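Local coordinates for protein putative D-glycero-D-manno-heptose 7-phosphate kinase (Campylobacter jejuni subsp. jejuni, PDB 4N3O) that catalyses the ATP-dependent phosphorylation of D-glycero-alpha-D-manno-heptose 7-phosphate at C-1, an early step towards the GDP-heptose used for capsule polysaccharide, at residues I7-P12 with I44-I49; V126-A131 with L138-I143; I56-P61 with L100-H105; E197-T202 with F330-E335; F206-R211 with Q324-D329. All coordinates share one frame; numbering follows the deposited sequence. Where two conformers were deposited one is given.

Overall arrangement
This GHMP kinase illustrates how a chain can leave one sheet, build a second and return. Contacts 1 and 3, with centres about 12 Å apart, lie in the mixed N-terminal sheet, where strands 42-50 and 102-108 are neighbours. Contact 2, its centre about 12 Å from that of contact 1, follows contact 3 along the chain; residues of 126-131 rest on both strand pairs. Contact 5 belongs to the antiparallel sheet, its centre about 33 Å from that of contact 2. It is nested inside the loop closed by contact 4, centres about 20 Å apart, where the end of helix 192-200 meets 330-335. That returning segment touches Pro12 of contact 1 and leads to strand 338-341 of the first sheet, joining the two sheets.

Contact 1 (I7-P12 with I44-I49); sequences IRTQTP and IHCTLI
Ile7 to Thr11 pair with Ile44 to Leu48 as antiparallel neighbours in the mixed sheet of the N-terminal domain, flanked by strands 338-341 and 102-108. Six backbone hydrogen bonds link the pairs Ile7-Leu48, Thr9-Cys46 and Thr11-Ile44, the shortest being Leu48 N to Ile7 O at 2.7 Å. On the face carrying Thr9 and Cys46, a water bridges the strands: it donates to Thr9 OG1 and to Ile44 O, each at 2.8 Å, and bonds Thr11 OG1 at 2.7 Å. Thr9 OG1 stands between the backbone N and the carbonyl carbon (chi1 72°), which brings it 3.4 Å from Cys46 CB; it also bonds Gly125 O. On the other face Arg8 and Thr47 run side by side, and Arg8 NH2 donates to Thr47 OG1 at 3.1 Å with the hydroxyl in the guanidinium plane. Arg8 NE forms a salt bridge to Glu197 of the second subunit. The pairs alternate as in any regular antiparallel ladder; helix 118-134, packed on the Ile7, Thr9 and Thr11 face, belongs to the GHMP kinase N-terminal fold.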
# COMPACT_ATOMS: atom_id res chain seq x y z
N ILE A 7 11.36 -6.84 -19.16
CA ILE A 7 10.49 -5.69 -18.95
C ILE A 7 9.51 -6.10 -17.88
O ILE A 7 9.05 -7.24 -17.88
CB ILE A 7 9.68 -5.36 -20.22
CG1 ILE A 7 10.60 -4.91 -21.36
CG2 ILE A 7 8.60 -4.31 -19.94
CD1 ILE A 7 11.17 -3.52 -21.21
N ARG A 8 9.21 -5.19 -16.96
CA ARG A 8 8.23 -5.48 -15.96
C ARG A 8 7.25 -4.34 -15.96
O ARG A 8 7.62 -3.21 -16.28
CB ARG A 8 8.83 -5.59 -14.55
CG ARG A 8 9.95 -6.63 -14.38
CD ARG A 8 10.07 -7.05 -12.92
NE ARG A 8 11.40 -7.53 -12.61
CZ ARG A 8 11.86 -8.75 -12.90
NH1 ARG A 8 13.11 -9.04 -12.59
NH2 ARG A 8 11.11 -9.65 -13.53
N THR A 9 6.00 -4.64 -15.64
CA THR A 9 4.99 -3.60 -15.48
C THR A 9 4.16 -3.92 -14.23
O THR A 9 4.01 -5.10 -13.82
CB THR A 9 4.06 -3.41 -16.71
OG1 THR A 9 3.15 -4.50 -16.82
CG2 THR A 9 4.84 -3.28 -17.98
N GLN A 10 3.63 -2.86 -13.65
CA GLN A 10 2.81 -2.95 -12.44
C GLN A 10 1.64 -2.00 -12.69
O GLN A 10 1.83 -0.82 -13.01
CB GLN A 10 3.66 -2.54 -11.25
CG GLN A 10 2.94 -2.59 -9.93
CD GLN A 10 3.84 -2.29 -8.74
OE1 GLN A 10 5.06 -2.12 -8.86
NE2 GLN A 10 3.23 -2.25 -7.57
N THR A 11 0.43 -2.52 -12.56
CA THR A 11 -0.78 -1.79 -12.89
C THR A 11 -1.75 -1.91 -11.74
O THR A 11 -2.05 -3.00 -11.30
CB THR A 11 -1.41 -2.43 -14.15
OG1 THR A 11 -0.40 -2.60 -15.17
CG2 THR A 11 -2.58 -1.59 -14.68
N PRO A 12 -2.26 -0.78 -11.26
CA PRO A 12 -3.15 -0.87 -10.12
C PRO A 12 -4.58 -1.21 -10.44
O PRO A 12 -5.07 -0.93 -11.52
CB PRO A 12 -3.09 0.56 -9.56
CG PRO A 12 -2.88 1.41 -10.74
CD PRO A 12 -2.05 0.61 -11.70
N ILE A 44 -1.66 -5.82 -10.54
CA ILE A 44 -1.42 -6.91 -11.47
C ILE A 44 0.03 -6.70 -11.91
O ILE A 44 0.40 -5.60 -12.34
CB ILE A 44 -2.38 -6.90 -12.66
CG1 ILE A 44 -3.73 -7.40 -12.16
CG2 ILE A 44 -1.84 -7.80 -13.78
CD1 ILE A 44 -4.77 -7.59 -13.22
N HIS A 45 0.83 -7.75 -11.78
CA HIS A 45 2.24 -7.70 -12.06
C HIS A 45 2.50 -8.47 -13.33
O HIS A 45 1.97 -9.55 -13.51
CB HIS A 45 3.03 -8.35 -10.91
CG HIS A 45 2.62 -7.88 -9.56
ND1 HIS A 45 3.26 -6.84 -8.91
CD2 HIS A 45 1.62 -8.28 -8.74
CE1 HIS A 45 2.66 -6.62 -7.74
NE2 HIS A 45 1.67 -7.48 -7.61
N CYS A 46 3.31 -7.91 -14.21
CA CYS A 46 3.67 -8.55 -15.47
C CYS A 46 5.17 -8.48 -15.71
O CYS A 46 5.78 -7.44 -15.50
CB CYS A 46 2.98 -7.88 -16.66
SG CYS A 46 1.18 -7.99 -16.65
N THR A 47 5.73 -9.60 -16.14
CA THR A 47 7.14 -9.67 -16.51
C THR A 47 7.19 -10.23 -17.95
O THR A 47 6.58 -11.28 -18.24
CB THR A 47 7.95 -10.56 -15.58
OG1 THR A 47 8.15 -9.89 -14.35
CG2 THR A 47 9.29 -10.83 -16.16
N LEU A 48 7.91 -9.55 -18.83
CA LEU A 48 8.04 -10.00 -20.21
C LEU A 48 9.52 -10.20 -20.50
O LEU A 48 10.29 -9.23 -20.43
CB LEU A 48 7.44 -8.98 -21.18
CG LEU A 48 7.28 -9.37 -22.66
CD1 LEU A 48 6.49 -8.30 -23.38
CD2 LEU A 48 8.62 -9.57 -23.35
N ILE A 49 9.90 -11.44 -20.81
CA ILE A 49 11.31 -11.75 -21.09
C ILE A 49 11.55 -12.20 -22.52
O ILE A 49 10.98 -13.20 -22.98
CB ILE A 49 11.85 -12.87 -20.16
CG1 ILE A 49 11.52 -12.57 -18.69
CG2 ILE A 49 13.37 -13.01 -20.31
CD1 ILE A 49 11.86 -13.71 -17.77
O HOH W 1 1.11 -4.79 -14.95

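Contact 2 (V126-A131 with L138-I143); sequences VIKAFA and LGEYEI
Ile143 carries the contact in which the start of helix 140-153 and the turn just before it pack on helix 118-134, within the GHMP kinase N-terminal domain. Its CB points toward the other helix and splits into two branches. CG2, anti to the backbone N, reaches Ile127 CG2 at 4.0 Å, and the two isoleucines slide past each other in opposite directions. The other branch runs extended through CG1 (chi2 175°) to CD1, which lies 3.7 Å from Lys128 CD and 4.4 Å from Ala131 CB. Lys128 crosses Ile143 at about a right angle, and the bend at its chi2 places the CD that makes this touch. Lys128 NZ and Glu140 OE2 form a long salt bridge of 3.9 Å. One turn further along helix 118-134 from Ile127, Ala131 CB touches Leu138 CD1 at 4.0 Å, while Leu138 also rests on Phe95 of helix 82-96. Ile127 continues onto Leu146 and Ile150 further along helix 140-153. Gly139 is the N-cap of that helix, and its N donates to Glu142 OE1 at 2.9 Å from above the carboxylate plane.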
# COMPACT_ATOMS: atom_id res chain seq x y z
N VAL A 126 -0.23 -5.75 -19.74
CA VAL A 126 0.42 -6.54 -20.79
C VAL A 126 0.76 -5.67 -22.02
O VAL A 126 1.90 -5.68 -22.52
CB VAL A 126 -0.48 -7.71 -21.16
CG1 VAL A 126 0.10 -8.49 -22.31
CG2 VAL A 126 -0.68 -8.60 -19.93
N ILE A 127 -0.22 -4.91 -22.48
CA ILE A 127 -0.02 -4.02 -23.61
C ILE A 127 1.17 -3.13 -23.31
O ILE A 127 2.04 -2.94 -24.15
CB ILE A 127 -1.27 -3.16 -23.88
CG1 ILE A 127 -2.38 -4.04 -24.47
CG2 ILE A 127 -0.95 -2.05 -24.86
CD1 ILE A 127 -3.75 -3.39 -24.53
N LYS A 128 1.22 -2.59 -22.09
CA LYS A 128 2.32 -1.69 -21.68
C LYS A 128 3.66 -2.39 -21.70
O LYS A 128 4.68 -1.78 -21.99
CB LYS A 128 2.04 -1.15 -20.28
CG LYS A 128 3.07 -0.17 -19.76
CD LYS A 128 3.14 1.13 -20.54
CE LYS A 128 4.21 2.00 -19.95
NZ LYS A 128 4.35 3.27 -20.69
N ALA A 129 3.67 -3.67 -21.39
CA ALA A 129 4.90 -4.44 -21.42
C ALA A 129 5.44 -4.51 -22.85
O ALA A 129 6.62 -4.31 -23.09
CB ALA A 129 4.65 -5.83 -20.87
N PHE A 130 4.55 -4.79 -23.81
CA PHE A 130 4.94 -4.86 -25.22
C PHE A 130 5.38 -3.50 -25.75
O PHE A 130 6.35 -3.40 -26.49
CB PHE A 130 3.77 -5.39 -26.09
CG PHE A 130 3.59 -6.87 -26.00
CD1 PHE A 130 4.48 -7.72 -26.64
CD2 PHE A 130 2.52 -7.42 -25.33
CE1 PHE A 130 4.33 -9.08 -26.57
CE2 PHE A 130 2.35 -8.78 -25.26
CZ PHE A 130 3.26 -9.62 -25.88
N ALA A 131 4.66 -2.45 -25.38
CA ALA A 131 4.97 -1.10 -25.82
C ALA A 131 6.37 -0.65 -25.38
O ALA A 131 7.12 -0.06 -26.17
CB ALA A 131 3.92 -0.13 -25.30
N LEU A 138 3.28 4.80 -28.25
CA LEU A 138 2.00 4.71 -27.55
C LEU A 138 1.90 5.48 -26.24
O LEU A 138 2.46 5.07 -25.24
CB LEU A 138 1.68 3.24 -27.25
CG LEU A 138 1.36 2.32 -28.43
CD1 LEU A 138 1.16 0.89 -27.95
CD2 LEU A 138 0.13 2.82 -29.16
N GLY A 139 1.13 6.56 -26.25
CA GLY A 139 0.92 7.33 -25.03
C GLY A 139 -0.02 6.56 -24.14
O GLY A 139 -0.53 5.51 -24.50
N GLU A 140 -0.29 7.11 -22.97
CA GLU A 140 -1.16 6.43 -22.03
C GLU A 140 -2.60 6.32 -22.55
O GLU A 140 -3.21 5.26 -22.42
CB GLU A 140 -1.08 7.14 -20.67
CG GLU A 140 0.35 7.37 -20.14
CD GLU A 140 1.15 6.10 -19.79
OE1 GLU A 140 2.00 6.18 -18.87
OE2 GLU A 140 0.93 5.03 -20.40
N TYR A 141 -3.15 7.37 -23.15
CA TYR A 141 -4.52 7.32 -23.70
C TYR A 141 -4.65 6.25 -24.81
O TYR A 141 -5.63 5.51 -24.86
CB TYR A 141 -4.95 8.68 -24.23
CG TYR A 141 -6.18 8.61 -25.11
CD1 TYR A 141 -7.44 8.41 -24.57
CD2 TYR A 141 -6.06 8.76 -26.49
CE1 TYR A 141 -8.56 8.35 -25.39
CE2 TYR A 141 -7.17 8.69 -27.31
CZ TYR A 141 -8.42 8.49 -26.76
OH TYR A 141 -9.52 8.43 -27.60
N GLU A 142 -3.64 6.19 -25.68
CA GLU A 142 -3.60 5.23 -26.77
C GLU A 142 -3.54 3.81 -26.22
O GLU A 142 -4.07 2.89 -26.81
CB GLU A 142 -2.42 5.54 -27.71
CG GLU A 142 -2.62 6.85 -28.48
CD GLU A 142 -1.33 7.57 -28.88
OE1 GLU A 142 -0.24 6.97 -28.81
OE2 GLU A 142 -1.42 8.76 -29.25
N ILE A 143 -2.92 3.64 -25.05
CA ILE A 143 -2.88 2.31 -24.45
C ILE A 143 -4.25 1.95 -23.87
O ILE A 143 -4.69 0.81 -23.98
CB ILE A 143 -1.77 2.19 -23.40
CG1 ILE A 143 -0.42 2.09 -24.11
CG2 ILE A 143 -1.99 0.97 -22.51
CD1 ILE A 143 0.77 2.08 -23.16

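Contact 3 (I56-P61 with L100-H105); sequences IIFDSP and LSFSLH
Asp59 and His105 form a side-chain hydrogen bond across two parallel strands of the mixed sheet in the GHMP kinase N-terminal domain: His105 ND1 donates to Asp59 OD2 at 3.0 Å, nearly straight at 167°. The oxygen uses its anti lone pair and lies at the ring edge, in plane, while the carboxylate is turned 81° from the imidazole. The far ring nitrogen, His105 NE2, bonds Ser103 OG at 2.8 Å, so both nitrogens are held and the ring's rotation is fixed. Between the strands, Ile57 N and Asp59 N donate to Phe102 O and Leu104 O, the latter at 2.7 Å, and Leu104 N to Ile57 O. On the other face, Ile56 CG2 meets Phe102 CZ at 3.6 Å, and Phe58 CE1 approaches the edge of the Phe102 ring, 3.7 Å from CE2. Segment 56-61 also includes Ser60, which probably binds ATP. Strand 102-108 runs between strands 55-60 and 42-50, with strand 65-70 beyond the former. Helix 82-96 lies against Ile56, Phe58 and Leu104, and Phe102 meets Phe130 of helix 118-134 edge-to-face.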
# COMPACT_ATOMS: atom_id res chain seq x y z
N ILE A 56 7.07 -18.87 -27.67
CA ILE A 56 6.21 -17.90 -27.05
C ILE A 56 5.56 -18.62 -25.87
O ILE A 56 4.84 -19.60 -26.05
CB ILE A 56 5.15 -17.34 -28.01
CG1 ILE A 56 5.82 -16.43 -29.06
CG2 ILE A 56 4.10 -16.56 -27.25
CD1 ILE A 56 4.87 -15.91 -30.11
N ILE A 57 5.81 -18.10 -24.66
CA ILE A 57 5.29 -18.68 -23.44
C ILE A 57 4.41 -17.68 -22.70
O ILE A 57 4.76 -16.51 -22.56
CB ILE A 57 6.47 -19.11 -22.53
CG1 ILE A 57 7.30 -20.17 -23.26
CG2 ILE A 57 5.97 -19.62 -21.18
CD1 ILE A 57 8.55 -20.59 -22.53
N PHE A 58 3.25 -18.14 -22.25
CA PHE A 58 2.33 -17.34 -21.47
C PHE A 58 2.22 -18.08 -20.15
O PHE A 58 1.79 -19.24 -20.14
CB PHE A 58 0.96 -17.25 -22.13
CG PHE A 58 0.95 -16.56 -23.47
CD1 PHE A 58 1.52 -15.30 -23.63
CD2 PHE A 58 0.26 -17.11 -24.54
CE1 PHE A 58 1.47 -14.65 -24.84
CE2 PHE A 58 0.21 -16.46 -25.76
CZ PHE A 58 0.82 -15.23 -25.92
N ASP A 59 2.58 -17.41 -19.04
CA ASP A 59 2.61 -18.02 -17.72
C ASP A 59 1.82 -17.24 -16.67
O ASP A 59 2.23 -16.16 -16.24
CB ASP A 59 4.06 -18.16 -17.28
CG ASP A 59 4.22 -18.78 -15.90
OD1 ASP A 59 3.31 -19.50 -15.44
OD2 ASP A 59 5.28 -18.55 -15.28
N SER A 60 0.70 -17.81 -16.24
CA SER A 60 -0.21 -17.19 -15.29
C SER A 60 -0.52 -18.18 -14.15
O SER A 60 -1.56 -18.84 -14.17
CB SER A 60 -1.48 -16.78 -16.04
OG SER A 60 -2.54 -16.42 -15.17
N PRO A 61 0.39 -18.29 -13.17
CA PRO A 61 0.23 -19.25 -12.06
C PRO A 61 -0.96 -19.02 -11.12
O PRO A 61 -1.53 -19.98 -10.61
CB PRO A 61 1.55 -19.14 -11.30
CG PRO A 61 2.07 -17.79 -11.64
CD PRO A 61 1.66 -17.56 -13.07
N LEU A 100 7.32 -12.65 -32.88
CA LEU A 100 8.18 -12.28 -31.76
C LEU A 100 8.38 -13.49 -30.87
O LEU A 100 7.51 -14.38 -30.82
CB LEU A 100 7.53 -11.15 -30.96
CG LEU A 100 7.11 -9.91 -31.75
CD1 LEU A 100 6.21 -9.04 -30.89
CD2 LEU A 100 8.31 -9.12 -32.27
N SER A 101 9.51 -13.53 -30.16
CA SER A 101 9.80 -14.65 -29.26
C SER A 101 10.03 -14.11 -27.84
O SER A 101 10.90 -13.27 -27.62
CB SER A 101 11.00 -15.44 -29.78
OG SER A 101 11.18 -16.65 -29.05
N PHE A 102 9.24 -14.61 -26.89
CA PHE A 102 9.28 -14.10 -25.52
C PHE A 102 8.46 -14.97 -24.59
O PHE A 102 7.69 -15.81 -25.05
CB PHE A 102 8.59 -12.74 -25.49
CG PHE A 102 7.13 -12.81 -25.86
CD1 PHE A 102 6.72 -12.72 -27.18
CD2 PHE A 102 6.17 -13.04 -24.89
CE1 PHE A 102 5.38 -12.83 -27.52
CE2 PHE A 102 4.82 -13.14 -25.22
CZ PHE A 102 4.43 -13.03 -26.54
N SER A 103 8.60 -14.71 -23.29
CA SER A 103 7.79 -15.36 -22.25
C SER A 103 7.12 -14.24 -21.47
O SER A 103 7.75 -13.24 -21.17
CB SER A 103 8.63 -16.23 -21.33
OG SER A 103 9.50 -15.46 -20.53
N LEU A 104 5.84 -14.41 -21.15
CA LEU A 104 5.05 -13.42 -20.45
C LEU A 104 4.53 -14.05 -19.17
O LEU A 104 3.85 -15.09 -19.22
CB LEU A 104 3.89 -12.97 -21.33
CG LEU A 104 2.96 -11.92 -20.73
CD1 LEU A 104 3.73 -10.62 -20.55
CD2 LEU A 104 1.73 -11.70 -21.60
N HIS A 105 4.82 -13.43 -18.02
CA HIS A 105 4.41 -14.00 -16.74
C HIS A 105 3.58 -12.98 -15.99
O HIS A 105 3.99 -11.84 -15.89
CB HIS A 105 5.67 -14.34 -15.92
CG HIS A 105 6.73 -15.06 -16.69
ND1 HIS A 105 6.93 -16.42 -16.60
CD2 HIS A 105 7.66 -14.61 -17.57
CE1 HIS A 105 7.94 -16.77 -17.38
NE2 HIS A 105 8.40 -15.69 -17.98

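Contact 4 (E197-T202 with F330-E335); sequences ELEART and FSFTKE
Glu199 OE2 accepts a hydrogen bond from Phe332 N at 2.8 Å and 171°, the donor lying above the carboxylate plane. Its chain, extended beyond CG, slides past the Phe332 side chain in the opposite direction, with Glu199 CG 3.6 Å from Phe332 CD2. Leu198 CB adds a close apolar touch of 3.5 Å to Phe332 CE2. Beside this pair, Thr202 OG1 lies 3.7 Å from Phe330 CZ. That hydroxyl occupies the position between backbone N and carbonyl carbon (chi1 58°) and donates to Leu198 O at 2.9 Å, tying the residue to the last helical turn. Phe330 CE2 lies 3.8 Å above the plane of the Phe332 ring, toward its rim. Further out, Ser331 N bonds Ser41 OG, and Phe332 meets Phe172 edge-to-face. The contact is a join between domains: helix 192-200, leading into the C-terminal sheet, meets the returning chain that packs on strand 31-40 of the N-terminal sheet through Phe330 and Phe332. Strand 303-308 lies against Leu198, Thr202 and Phe330, and helix 252-262 against Leu198.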
# COMPACT_ATOMS: atom_id res chain seq x y z
N GLU A 197 -7.01 10.76 4.50
CA GLU A 197 -8.17 10.82 5.39
C GLU A 197 -9.17 9.76 4.93
O GLU A 197 -9.76 9.06 5.76
CB GLU A 197 -8.81 12.21 5.39
CG GLU A 197 -10.03 12.31 6.29
CD GLU A 197 -9.70 12.13 7.76
OE1 GLU A 197 -8.52 12.29 8.15
OE2 GLU A 197 -10.62 11.86 8.55
N LEU A 198 -9.37 9.65 3.62
CA LEU A 198 -10.26 8.60 3.11
C LEU A 198 -9.77 7.21 3.54
O LEU A 198 -10.58 6.38 3.97
CB LEU A 198 -10.40 8.66 1.60
CG LEU A 198 -11.49 9.54 1.07
CD1 LEU A 198 -11.34 9.64 -0.44
CD2 LEU A 198 -12.86 8.96 1.45
N GLU A 199 -8.46 6.96 3.42
CA GLU A 199 -7.86 5.68 3.85
C GLU A 199 -8.10 5.45 5.34
O GLU A 199 -8.38 4.34 5.76
CB GLU A 199 -6.36 5.65 3.58
CG GLU A 199 -6.02 5.66 2.11
CD GLU A 199 -4.61 6.16 1.77
OE1 GLU A 199 -3.74 6.31 2.67
OE2 GLU A 199 -4.35 6.42 0.57
N ALA A 200 -7.97 6.51 6.15
CA ALA A 200 -8.17 6.39 7.61
C ALA A 200 -9.60 6.00 7.96
O ALA A 200 -9.84 5.34 8.97
CB ALA A 200 -7.78 7.68 8.31
N ARG A 201 -10.54 6.40 7.09
CA ARG A 201 -11.97 6.13 7.27
C ARG A 201 -12.44 4.87 6.59
O ARG A 201 -13.63 4.61 6.59
CB ARG A 201 -12.79 7.21 6.56
CG ARG A 201 -12.50 8.66 6.84
CD ARG A 201 -13.33 9.23 7.92
NE ARG A 201 -13.29 10.68 7.85
CZ ARG A 201 -13.92 11.48 8.70
NH1 ARG A 201 -13.83 12.79 8.57
NH2 ARG A 201 -14.64 10.95 9.70
N THR A 202 -11.58 4.08 5.98
CA THR A 202 -12.13 2.97 5.24
C THR A 202 -11.50 1.61 5.49
O THR A 202 -10.33 1.50 5.80
CB THR A 202 -12.12 3.28 3.70
OG1 THR A 202 -10.81 3.57 3.25
CG2 THR A 202 -12.98 4.48 3.37
N PHE A 330 -4.87 -1.12 2.13
CA PHE A 330 -4.52 -0.53 0.87
C PHE A 330 -4.36 0.97 1.02
O PHE A 330 -4.80 1.53 2.00
CB PHE A 330 -5.65 -0.77 -0.14
CG PHE A 330 -6.88 0.02 0.13
CD1 PHE A 330 -7.82 -0.43 1.02
CD2 PHE A 330 -7.08 1.25 -0.51
CE1 PHE A 330 -8.97 0.31 1.27
CE2 PHE A 330 -8.22 2.01 -0.25
CZ PHE A 330 -9.16 1.53 0.64
N SER A 331 -3.76 1.60 0.02
CA SER A 331 -3.64 3.06 -0.05
C SER A 331 -4.21 3.43 -1.41
O SER A 331 -4.29 2.59 -2.31
CB SER A 331 -2.18 3.48 -0.11
OG SER A 331 -1.40 2.77 0.80
N PHE A 332 -4.57 4.70 -1.59
CA PHE A 332 -4.94 5.18 -2.91
C PHE A 332 -3.62 5.55 -3.57
O PHE A 332 -2.77 6.12 -2.92
CB PHE A 332 -5.85 6.40 -2.83
CG PHE A 332 -7.18 6.09 -2.24
CD1 PHE A 332 -8.08 5.26 -2.93
CD2 PHE A 332 -7.56 6.59 -1.02
CE1 PHE A 332 -9.32 4.95 -2.40
CE2 PHE A 332 -8.80 6.29 -0.49
CZ PHE A 332 -9.68 5.46 -1.18
N THR A 333 -3.42 5.19 -4.83
CA THR A 333 -2.17 5.54 -5.51
C THR A 333 -2.36 6.69 -6.47
O THR A 333 -3.47 6.92 -6.96
CB THR A 333 -1.61 4.40 -6.36
OG1 THR A 333 -2.54 4.06 -7.40
CG2 THR A 333 -1.31 3.20 -5.49
N LYS A 334 -1.25 7.37 -6.76
CA LYS A 334 -1.20 8.53 -7.63
C LYS A 334 -0.99 8.15 -9.08
O LYS A 334 -1.48 8.82 -9.98
CB LYS A 334 0.01 9.41 -7.23
CG LYS A 334 -0.04 9.96 -5.82
CD LYS A 334 -0.72 11.31 -5.73
CE LYS A 334 0.18 12.40 -6.28
NZ LYS A 334 -0.43 13.75 -6.13
N GLU A 335 -0.22 7.10 -9.30
CA GLU A 335 0.11 6.65 -10.63
C GLU A 335 -0.78 5.55 -11.17
O GLU A 335 -1.40 4.79 -10.43
CB GLU A 335 1.55 6.09 -10.68
CG GLU A 335 2.65 7.09 -11.01
CD GLU A 335 4.00 6.41 -11.29
OE1 GLU A 335 4.53 5.73 -10.38
OE2 GLU A 335 4.53 6.57 -12.41

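Contact 5 (F206-R211 with Q324-D329); sequences FTNITR and QGYVQD
Phe206 O accepts a hydrogen bond from Tyr326 N at 2.9 Å and is also approached by Gly325 CA, just before the strand, at 3.0 Å in a bent CA-H...O contact. Phe206 N returns a bond to Tyr326 O at 2.9 Å, completing an antiparallel hydrogen-bonded pair. The two side chains run side by side in the same direction. Phe206 CB lies over the Tyr326 face, 4.2 Å from the ring centroid in a CH-pi contact, and Tyr326 OH in turn sits over the Phe206 face. The rings are nearly parallel (24°) but displaced, with centroids 5.5 Å apart and little face shared. Gln328 CB touches the Phe206 ring edge, 4.1 Å from CE2. Beyond the pair, Asn208 ND2 makes a weak hydrogen bond to Gln324 O at 3.4 Å. Phe206 also packs on Ser114 and Leu116, which probably bind ATP. The arrangement is that of the short edge strand 326-327 closing the antiparallel sheet of the GHMP kinase C-terminal domain, beside the probable ATP-binding loop.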
# COMPACT_ATOMS: atom_id res chain seq x y z
N PHE A 206 -12.78 -8.73 1.96
CA PHE A 206 -13.17 -9.78 1.03
C PHE A 206 -13.88 -10.82 1.86
O PHE A 206 -13.35 -11.32 2.85
CB PHE A 206 -11.97 -10.37 0.30
CG PHE A 206 -11.46 -9.49 -0.80
CD1 PHE A 206 -11.97 -9.60 -2.09
CD2 PHE A 206 -10.47 -8.55 -0.56
CE1 PHE A 206 -11.51 -8.78 -3.11
CE2 PHE A 206 -9.99 -7.74 -1.58
CZ PHE A 206 -10.52 -7.86 -2.85
N THR A 207 -15.08 -11.18 1.42
CA THR A 207 -15.98 -12.05 2.17
C THR A 207 -15.75 -13.55 2.18
O THR A 207 -15.92 -14.19 3.23
CB THR A 207 -17.40 -11.87 1.63
OG1 THR A 207 -17.44 -12.31 0.27
CG2 THR A 207 -17.83 -10.41 1.71
N ASN A 208 -15.38 -14.12 1.02
CA ASN A 208 -15.22 -15.57 0.86
C ASN A 208 -16.54 -16.26 1.16
O ASN A 208 -16.58 -17.31 1.78
CB ASN A 208 -14.08 -16.14 1.72
CG ASN A 208 -12.71 -15.62 1.30
OD1 ASN A 208 -12.58 -14.92 0.29
ND2 ASN A 208 -11.68 -15.96 2.08
N ILE A 209 -17.62 -15.64 0.70
CA ILE A 209 -18.97 -16.16 0.87
C ILE A 209 -19.41 -16.92 -0.37
O ILE A 209 -18.89 -16.71 -1.47
CB ILE A 209 -19.98 -15.02 1.14
CG1 ILE A 209 -19.79 -14.45 2.55
CG2 ILE A 209 -21.42 -15.50 1.02
CD1 ILE A 209 -20.68 -13.27 2.85
N THR A 210 -20.35 -17.84 -0.17
CA THR A 210 -20.98 -18.59 -1.24
C THR A 210 -22.46 -18.55 -0.85
O THR A 210 -22.84 -19.10 0.19
CB THR A 210 -20.45 -20.03 -1.33
OG1 THR A 210 -20.64 -20.70 -0.08
CG2 THR A 210 -18.96 -20.03 -1.68
N ARG A 211 -23.28 -17.87 -1.65
CA ARG A 211 -24.70 -17.73 -1.29
C ARG A 211 -25.47 -19.04 -1.43
O ARG A 211 -25.08 -19.92 -2.19
CB ARG A 211 -25.37 -16.59 -2.09
CG ARG A 211 -26.74 -16.21 -1.54
CD ARG A 211 -27.18 -14.79 -1.91
NE ARG A 211 -27.79 -14.63 -3.22
CZ ARG A 211 -29.11 -14.70 -3.46
NH1 ARG A 211 -29.56 -14.52 -4.69
NH2 ARG A 211 -29.97 -14.97 -2.48
N GLN A 324 -14.86 -15.55 8.18
CA GLN A 324 -14.26 -16.36 7.12
C GLN A 324 -13.51 -15.56 6.05
O GLN A 324 -12.71 -16.12 5.31
CB GLN A 324 -15.31 -17.26 6.45
CG GLN A 324 -16.34 -16.52 5.59
CD GLN A 324 -17.31 -17.47 4.90
OE1 GLN A 324 -16.99 -18.62 4.62
NE2 GLN A 324 -18.51 -16.97 4.60
N GLY A 325 -13.77 -14.26 5.95
CA GLY A 325 -13.09 -13.44 4.95
C GLY A 325 -11.76 -12.88 5.44
O GLY A 325 -11.12 -13.44 6.32
N TYR A 326 -11.32 -11.80 4.83
CA TYR A 326 -10.12 -11.13 5.30
C TYR A 326 -10.16 -9.67 4.91
O TYR A 326 -10.73 -9.29 3.89
CB TYR A 326 -8.84 -11.80 4.79
CG TYR A 326 -8.60 -11.69 3.31
CD1 TYR A 326 -7.89 -10.61 2.78
CD2 TYR A 326 -9.05 -12.69 2.44
CE1 TYR A 326 -7.65 -10.51 1.42
CE2 TYR A 326 -8.81 -12.60 1.07
CZ TYR A 326 -8.12 -11.51 0.56
OH TYR A 326 -7.89 -11.42 -0.80
N VAL A 327 -9.57 -8.85 5.77
CA VAL A 327 -9.45 -7.43 5.56
C VAL A 327 -8.22 -7.18 4.71
O VAL A 327 -7.17 -7.78 4.94
CB VAL A 327 -9.35 -6.70 6.92
CG1 VAL A 327 -8.99 -5.24 6.73
CG2 VAL A 327 -10.66 -6.85 7.69
N GLN A 328 -8.34 -6.31 3.72
CA GLN A 328 -7.24 -5.98 2.84
C GLN A 328 -6.85 -4.52 3.00
O GLN A 328 -7.61 -3.64 2.60
CB GLN A 328 -7.63 -6.27 1.39
CG GLN A 328 -6.56 -5.91 0.37
CD GLN A 328 -5.31 -6.78 0.51
OE1 GLN A 328 -5.36 -7.99 0.31
NE2 GLN A 328 -4.20 -6.16 0.85
N ASP A 329 -5.69 -4.26 3.60
CA ASP A 329 -5.19 -2.91 3.73
C ASP A 329 -4.81 -2.43 2.33
O ASP A 329 -4.46 -3.22 1.46
CB ASP A 329 -3.90 -2.84 4.60
CG ASP A 329 -4.15 -3.11 6.09
OD1 ASP A 329 -5.32 -3.23 6.54
OD2 ASP A 329 -3.14 -3.18 6.84
O HOH W 2 -20.67 -18.96 3.09